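Local coordinates for 361aa long hypothetical D-aminopeptidase (Pyrococcus horikoshii, PDB 2DRH), which is of undetermined function but belongs to the S58 peptidase family and may act as an aminopeptidase, at residues V81-I84 with Q85-L89; H153-E156 with A157-A161; P345-E348 with L349-I352. All coordinates share one frame; numbering follows the deposited sequence.

Contact 1 (V81-I84 with Q85-L89); sequences VGLI and QLWEL
Leu83 and Trp87, one helical turn apart at the start of helix 83-89, make the close side-chain contact here. The CB of Leu83 lies over one face of the indole, 4.2 Å from the centroid of the six-membered ring and 19° off its normal, a CH-pi contact displaced toward the rim. With CG of Trp87 beside its own backbone N (chi1 -76°), the indole folds back over the preceding turn, where CE3 comes within 3.4 Å of Leu83 O. That carbonyl also accepts Trp87 N at 3.0 Å in a nearly straight bond. The next turn is closed from Glu88 N to Ile84 O at 3.1 Å, whereas the first, from Leu86 N to Gly82 O at the N-cap, is weak at 3.4 Å.

Elsewhere the side chains meet more loosely: Ile84 CD1 only grazes Trp87 CZ3 at 4.4 Å, and Leu83 CD2 is equally far from Leu86 CD1. Trp87 is the partly exposed member, yet its NE1 is bonded to Ala71 O of strand 65-73, against which Leu83 and Leu86 also pack. Gln85 OE1 accepts from Lys79 of the second subunit and Glu88 OE1 from its Gly76 N, while Glu88 OE2 forms a salt bridge with Arg257 of the third. The chemistry is two-sided: an apolar face seats the helix on its own sheet, while Gln85 OE1 and the Glu88 carboxylate find partners across subunit interfaces.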
loop_
_atom_site.group_PDB
_atom_site.type_symbol
_atom_site.label_atom_id
_atom_site.label_comp_id
_atom_site.label_asym_id
_atom_site.label_seq_id
_atom_site.Cartn_x
_atom_site.Cartn_y
_atom_site.Cartn_z
ATOM N N VAL A 81 1.128 -16.174 -6.036
ATOM C CA VAL A 81 2.387 -16.020 -6.732
ATOM C C VAL A 81 2.145 -15.087 -7.923
ATOM O O VAL A 81 1.219 -15.311 -8.712
ATOM C CB VAL A 81 2.876 -17.386 -7.259
ATOM C CG1 VAL A 81 4.185 -17.222 -8.020
ATOM C CG2 VAL A 81 3.031 -18.360 -6.099
ATOM N N GLY A 82 2.955 -14.038 -8.033
ATOM C CA GLY A 82 2.823 -13.115 -9.147
ATOM C C GLY A 82 2.217 -11.737 -8.921
ATOM O O GLY A 82 2.254 -10.910 -9.829
ATOM N N LEU A 83 1.676 -11.459 -7.738
ATOM C CA LEU A 83 1.064 -10.144 -7.511
ATOM C C LEU A 83 1.998 -8.934 -7.443
ATOM O O LEU A 83 1.613 -7.832 -7.852
ATOM C CB LEU A 83 0.206 -10.160 -6.242
ATOM C CG LEU A 83 -0.998 -11.099 -6.202
ATOM C CD1 LEU A 83 -1.664 -10.975 -4.840
ATOM C CD2 LEU A 83 -1.971 -10.756 -7.329
ATOM N N ILE A 84 3.211 -9.106 -6.924
ATOM C CA ILE A 84 4.106 -7.958 -6.820
ATOM C C ILE A 84 4.412 -7.294 -8.169
ATOM O O ILE A 84 4.403 -6.068 -8.274
ATOM C CB ILE A 84 5.423 -8.338 -6.088
ATOM C CG1 ILE A 84 5.191 -8.346 -4.567
ATOM C CG2 ILE A 84 6.517 -7.348 -6.411
ATOM C CD1 ILE A 84 4.016 -9.215 -4.109
ATOM N N GLN A 85 4.673 -8.084 -9.199
ATOM C CA GLN A 85 4.967 -7.491 -10.498
ATOM C C GLN A 85 3.683 -7.000 -11.154
ATOM O O GLN A 85 3.703 -6.039 -11.911
ATOM C CB GLN A 85 5.686 -8.490 -11.421
ATOM C CG GLN A 85 6.202 -7.851 -12.729
ATOM C CD GLN A 85 7.223 -8.711 -13.451
ATOM O OE1 GLN A 85 8.205 -9.164 -12.852
ATOM N NE2 GLN A 85 7.002 -8.938 -14.750
ATOM N N LEU A 86 2.565 -7.658 -10.867
ATOM C CA LEU A 86 1.299 -7.232 -11.442
ATOM C C LEU A 86 1.075 -5.774 -11.024
ATOM O O LEU A 86 0.752 -4.902 -11.859
ATOM C CB LEU A 86 0.155 -8.128 -10.940
ATOM C CG LEU A 86 -1.201 -7.976 -11.644
ATOM C CD1 LEU A 86 -2.033 -9.225 -11.438
ATOM C CD2 LEU A 86 -1.935 -6.744 -11.123
ATOM N N TRP A 87 1.283 -5.507 -9.735
ATOM C CA TRP A 87 1.114 -4.163 -9.198
ATOM C C TRP A 87 2.145 -3.161 -9.708
ATOM O O TRP A 87 1.809 -2.007 -9.998
ATOM C CB TRP A 87 1.162 -4.173 -7.666
ATOM C CG TRP A 87 -0.092 -4.690 -7.016
ATOM C CD1 TRP A 87 -1.377 -4.400 -7.370
ATOM C CD2 TRP A 87 -0.175 -5.520 -5.847
ATOM N NE1 TRP A 87 -2.258 -4.994 -6.495
ATOM C CE2 TRP A 87 -1.546 -5.687 -5.550
ATOM C CE3 TRP A 87 0.775 -6.135 -5.021
ATOM C CZ2 TRP A 87 -1.991 -6.444 -4.459
ATOM C CZ3 TRP A 87 0.329 -6.890 -3.934
ATOM C CH2 TRP A 87 -1.037 -7.035 -3.667
ATOM N N GLU A 88 3.398 -3.595 -9.809
ATOM C CA GLU A 88 4.472 -2.716 -10.255
ATOM C C GLU A 88 4.364 -2.314 -11.728
ATOM O O GLU A 88 4.497 -1.132 -12.064
ATOM C CB GLU A 88 5.831 -3.383 -10.021
ATOM C CG GLU A 88 7.023 -2.458 -10.290
ATOM C CD GLU A 88 7.214 -1.411 -9.200
ATOM O OE1 GLU A 88 7.399 -1.812 -8.027
ATOM O OE2 GLU A 88 7.193 -0.193 -9.513
ATOM N N LEU A 89 4.126 -3.293 -12.599
ATOM C CA LEU A 89 4.036 -3.034 -14.037
ATOM C C LEU A 89 2.618 -2.836 -14.537
ATOM O O LEU A 89 2.415 -2.332 -15.639
ATOM C CB LEU A 89 4.678 -4.180 -14.823
ATOM C CG LEU A 89 6.164 -4.455 -14.609
ATOM C CD1 LEU A 89 6.579 -5.647 -15.454
ATOM C CD2 LEU A 89 6.982 -3.235 -15.001
#

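Contact 2 (H153-E156 with A157-A161); sequences HVVE and AIKRA
Glu156 and Arg160 are joined by a salt bridge one turn apart, near the end of helix 151-160. The bond runs from Arg160 NE to Glu156 OE2 at 3.0 Å, but its N-H...O angle of 132° makes it weak, and the carboxylate and guanidinium planes stand 66° apart. With CG anti to the backbone N (chi1 -177°), Glu156 lays CG over one face of the guanidinium, 3.5 Å from Arg160 NE, and a bend at chi2 brings OE2 to the bond. The aliphatic part of the arginine takes part too, its CG lying 3.1 Å from Glu156 OE2.

Next to this pair, Val155 and Lys159 run side by side in the same direction, with Val155 CG1 against Lys159 CE at 3.7 Å. Round the buried side, Val154 CG1 faces Ile158 CD1 at 4.2 Å, and Ile158 CG1 presses on Val154 O. Backbone bonds such as Ala157 N to His153 O, 2.9 Å, hold these residues in helical spacing.

Farther out, Arg160 NH1 donates to His31 O on strand 28-36, which fixes the far end of the arginine. Replacing Glu156 by alanine removes the carboxylate and CG, which would probably leave Arg160 NE without its acidic mate and uncover one face of the guanidinium.

Ala157 rests on strands 28-36 and 48-56, and Ile158 fits between strand 96-100 and helix 104-118. The whole is an amphipathic helix packed on a mixed beta-sheet, with its i to i+4 ion pair toward the outer side.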
loop_
_atom_site.group_PDB
_atom_site.type_symbol
_atom_site.label_atom_id
_atom_site.label_comp_id
_atom_site.label_asym_id
_atom_site.label_seq_id
_atom_site.Cartn_x
_atom_site.Cartn_y
_atom_site.Cartn_z
ATOM N N HIS A 153 -0.697 -31.367 -15.399
ATOM C CA HIS A 153 -2.089 -30.975 -15.187
ATOM C C HIS A 153 -2.279 -29.500 -15.515
ATOM O O HIS A 153 -3.324 -29.097 -16.028
ATOM C CB HIS A 153 -2.504 -31.255 -13.738
ATOM C CG HIS A 153 -2.550 -32.713 -13.397
ATOM N ND1 HIS A 153 -2.494 -33.178 -12.100
ATOM C CD2 HIS A 153 -2.648 -33.812 -14.186
ATOM C CE1 HIS A 153 -2.556 -34.498 -12.104
ATOM N NE2 HIS A 153 -2.651 -34.908 -13.358
ATOM N N VAL A 154 -1.252 -28.703 -15.235
ATOM C CA VAL A 154 -1.303 -27.273 -15.500
ATOM C C VAL A 154 -1.306 -26.997 -17.003
ATOM O O VAL A 154 -2.059 -26.151 -17.484
ATOM C CB VAL A 154 -0.106 -26.543 -14.862
ATOM C CG1 VAL A 154 -0.196 -25.046 -15.161
ATOM C CG2 VAL A 154 -0.091 -26.789 -13.359
ATOM N N VAL A 155 -0.460 -27.706 -17.740
ATOM C CA VAL A 155 -0.397 -27.531 -19.182
ATOM C C VAL A 155 -1.714 -27.991 -19.811
ATOM O O VAL A 155 -2.225 -27.356 -20.734
ATOM C CB VAL A 155 0.771 -28.339 -19.798
ATOM C CG1 VAL A 155 0.760 -28.193 -21.326
ATOM C CG2 VAL A 155 2.109 -27.844 -19.227
ATOM N N GLU A 156 -2.262 -29.088 -19.292
ATOM C CA GLU A 156 -3.517 -29.635 -19.794
ATOM C C GLU A 156 -4.669 -28.657 -19.567
ATOM O O GLU A 156 -5.474 -28.410 -20.474
ATOM C CB GLU A 156 -3.818 -30.977 -19.106
ATOM C CG GLU A 156 -5.068 -31.706 -19.591
ATOM C CD GLU A 156 -5.084 -31.953 -21.102
ATOM O OE1 GLU A 156 -4.056 -32.396 -21.656
ATOM O OE2 GLU A 156 -6.134 -31.715 -21.737
ATOM N N ALA A 157 -4.748 -28.103 -18.360
ATOM C CA ALA A 157 -5.808 -27.152 -18.031
ATOM C C ALA A 157 -5.770 -25.968 -18.995
ATOM O O ALA A 157 -6.815 -25.464 -19.411
ATOM C CB ALA A 157 -5.661 -26.660 -16.586
ATOM N N ILE A 158 -4.563 -25.535 -19.355
ATOM C CA ILE A 158 -4.406 -24.413 -20.270
ATOM C C ILE A 158 -4.862 -24.774 -21.685
ATOM O O ILE A 158 -5.473 -23.962 -22.368
ATOM C CB ILE A 158 -2.934 -23.940 -20.321
ATOM C CG1 ILE A 158 -2.487 -23.498 -18.921
ATOM C CG2 ILE A 158 -2.783 -22.798 -21.328
ATOM C CD1 ILE A 158 -1.036 -23.090 -18.835
ATOM N N LYS A 159 -4.577 -25.997 -22.118
ATOM C CA LYS A 159 -4.967 -26.424 -23.458
ATOM C C LYS A 159 -6.439 -26.830 -23.574
ATOM O O LYS A 159 -6.956 -26.998 -24.680
ATOM C CB LYS A 159 -4.042 -27.552 -23.928
ATOM C CG LYS A 159 -2.604 -27.069 -24.127
ATOM C CD LYS A 159 -1.651 -28.185 -24.525
ATOM C CE LYS A 159 -0.258 -27.632 -24.790
ATOM N NZ LYS A 159 0.714 -28.702 -25.160
ATOM N N ARG A 160 -7.114 -26.969 -22.436
ATOM C CA ARG A 160 -8.534 -27.320 -22.421
ATOM C C ARG A 160 -9.378 -26.049 -22.302
ATOM O O ARG A 160 -10.600 -26.090 -22.447
ATOM C CB ARG A 160 -8.873 -28.210 -21.223
ATOM C CG ARG A 160 -8.391 -29.653 -21.260
ATOM C CD ARG A 160 -8.872 -30.355 -19.985
ATOM N NE ARG A 160 -8.555 -31.781 -19.933
ATOM C CZ ARG A 160 -8.854 -32.574 -18.906
ATOM N NH1 ARG A 160 -9.477 -32.082 -17.844
ATOM N NH2 ARG A 160 -8.524 -33.857 -18.934
ATOM N N ALA A 161 -8.729 -24.924 -22.027
ATOM C CA ALA A 161 -9.444 -23.664 -21.857
ATOM C C ALA A 161 -10.282 -23.275 -23.068
ATOM O O ALA A 161 -9.818 -23.355 -24.205
ATOM C CB ALA A 161 -8.462 -22.547 -21.534
#

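Contact 3 (P345-E348 with L349-I352); sequences PKEE and LLRI
Glu348 and Arg351 form an i to i+3 salt bridge on the first turns of helix 346-355, the last helix of the chain, which begins after Pro345 at the N-cap. The two side chains lie alongside each other and point the same way. Arg351 presents its guanidinium side-on, so that both NE, at 2.6 Å, and NH2, at 2.7 Å, donate to the single oxygen Glu348 OE2. That oxygen sits near the guanidinium plane, yet the carboxylate is turned 62° against it. NH2 meets the anti lone pair of OE2, whereas NE approaches from above the carboxylate plane. The bend of the arginine at chi3 (74°) swings the guanidinium back toward the glutamate, and two donors on one oxygen should fix the turn of the guanidinium, whereas the carboxylate is held through OE2 alone.

Ile352 crosses the glutamate from the next turn, its CD1 3.9 Å from Glu348 CG, while its CG1 lies over one face of the Arg351 guanidinium. Thus the charged pair is flanked by a hydrocarbon branch whose residue also packs on Val220, Leu226 and Glu225. Glu347 and Leu350 again run side by side, but more loosely, with Glu347 OE1 4.0 Å from CD1 of the leucine.

Leu349 turns to the buried side, touching Leu328 of helix 309-328 and Val222 of helix 222-225, and so joins this terminal helix to the body of the chain. At the start of the helix, Leu349 N donates to Pro345 O at 2.8 Å.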
loop_
_atom_site.group_PDB
_atom_site.type_symbol
_atom_site.label_atom_id
_atom_site.label_comp_id
_atom_site.label_asym_id
_atom_site.label_seq_id
_atom_site.Cartn_x
_atom_site.Cartn_y
_atom_site.Cartn_z
ATOM N N PRO A 345 -29.133 -27.497 -1.096
ATOM C CA PRO A 345 -30.422 -28.015 -1.579
ATOM C C PRO A 345 -31.243 -26.959 -2.327
ATOM O O PRO A 345 -31.877 -26.101 -1.714
ATOM C CB PRO A 345 -31.100 -28.489 -0.294
ATOM C CG PRO A 345 -30.533 -27.566 0.745
ATOM C CD PRO A 345 -29.072 -27.551 0.375
ATOM N N LYS A 346 -31.245 -27.053 -3.655
ATOM C CA LYS A 346 -31.941 -26.093 -4.512
ATOM C C LYS A 346 -33.458 -25.969 -4.360
ATOM O O LYS A 346 -33.997 -24.866 -4.456
ATOM C CB LYS A 346 -31.562 -26.360 -5.974
ATOM C CG LYS A 346 -30.089 -26.058 -6.259
ATOM C CD LYS A 346 -29.664 -26.407 -7.687
ATOM C CE LYS A 346 -29.551 -27.911 -7.894
ATOM N NZ LYS A 346 -28.551 -28.546 -6.982
ATOM N N GLU A 347 -34.154 -27.081 -4.129
ATOM C CA GLU A 347 -35.605 -27.029 -3.950
ATOM C C GLU A 347 -35.910 -26.405 -2.593
ATOM O O GLU A 347 -36.917 -25.727 -2.417
ATOM C CB GLU A 347 -36.218 -28.428 -4.024
ATOM C CG GLU A 347 -36.204 -29.038 -5.411
ATOM C CD GLU A 347 -36.882 -28.155 -6.445
ATOM O OE1 GLU A 347 -37.994 -27.654 -6.169
ATOM O OE2 GLU A 347 -36.306 -27.968 -7.538
ATOM N N GLU A 348 -35.026 -26.649 -1.635
ATOM C CA GLU A 348 -35.169 -26.101 -0.296
ATOM C C GLU A 348 -34.954 -24.596 -0.446
ATOM O O GLU A 348 -35.699 -23.779 0.105
ATOM C CB GLU A 348 -34.096 -26.697 0.611
ATOM C CG GLU A 348 -34.379 -26.593 2.087
ATOM C CD GLU A 348 -35.548 -27.448 2.505
ATOM O OE1 GLU A 348 -35.579 -28.638 2.123
ATOM O OE2 GLU A 348 -36.434 -26.935 3.219
ATOM N N LEU A 349 -33.928 -24.244 -1.214
ATOM C CA LEU A 349 -33.586 -22.851 -1.466
ATOM C C LEU A 349 -34.760 -22.094 -2.080
ATOM O O LEU A 349 -34.994 -20.934 -1.740
ATOM C CB LEU A 349 -32.367 -22.772 -2.393
ATOM C CG LEU A 349 -31.981 -21.408 -2.963
ATOM C CD1 LEU A 349 -31.745 -20.418 -1.841
ATOM C CD2 LEU A 349 -30.740 -21.558 -3.819
ATOM N N LEU A 350 -35.497 -22.741 -2.981
ATOM C CA LEU A 350 -36.647 -22.095 -3.607
ATOM C C LEU A 350 -37.723 -21.826 -2.564
ATOM O O LEU A 350 -38.379 -20.784 -2.589
ATOM C CB LEU A 350 -37.216 -22.965 -4.726
ATOM C CG LEU A 350 -36.418 -22.986 -6.031
ATOM C CD1 LEU A 350 -37.113 -23.890 -7.036
ATOM C CD2 LEU A 350 -36.296 -21.573 -6.582
ATOM N N ARG A 351 -37.894 -22.773 -1.647
ATOM C CA ARG A 351 -38.875 -22.644 -0.577
ATOM C C ARG A 351 -38.544 -21.453 0.330
ATOM O O ARG A 351 -39.419 -20.648 0.652
ATOM C CB ARG A 351 -38.905 -23.929 0.253
ATOM C CG ARG A 351 -39.761 -23.845 1.497
ATOM C CD ARG A 351 -39.657 -25.124 2.314
ATOM N NE ARG A 351 -38.379 -25.240 3.015
ATOM C CZ ARG A 351 -38.056 -24.568 4.117
ATOM N NH1 ARG A 351 -38.911 -23.717 4.665
ATOM N NH2 ARG A 351 -36.873 -24.762 4.682
ATOM N N ILE A 352 -37.284 -21.348 0.745
ATOM C CA ILE A 352 -36.876 -20.248 1.614
ATOM C C ILE A 352 -37.039 -18.896 0.929
ATOM O O ILE A 352 -37.557 -17.953 1.524
ATOM C CB ILE A 352 -35.409 -20.401 2.087
ATOM C CG1 ILE A 352 -35.323 -21.436 3.215
ATOM C CG2 ILE A 352 -34.878 -19.070 2.601
ATOM C CD1 ILE A 352 -34.885 -22.801 2.776
#

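How the contacts relate
The three contacts follow one another along the chain, each within a separate helix: 83-89, 151-160 and 346-355. Contacts 1 and 2 are the nearer pair, with centres about 23 Å and nearest atoms about 11 Å apart. Their side chains pack on different sheets, contact 1 on strands 65-73 and 278-285 and contact 2 on the four-stranded sheet, although Val81 of contact 1 is backbone-bonded to Val133 on an outermost strand of the latter. Contact 3 lies across the chain's centre from contact 1, with centres about 42 Å apart; its centre is about 35 Å from that of contact 2. Other subunits touch contact 1 alone, consistent with a part for helix 83-89 in assembly.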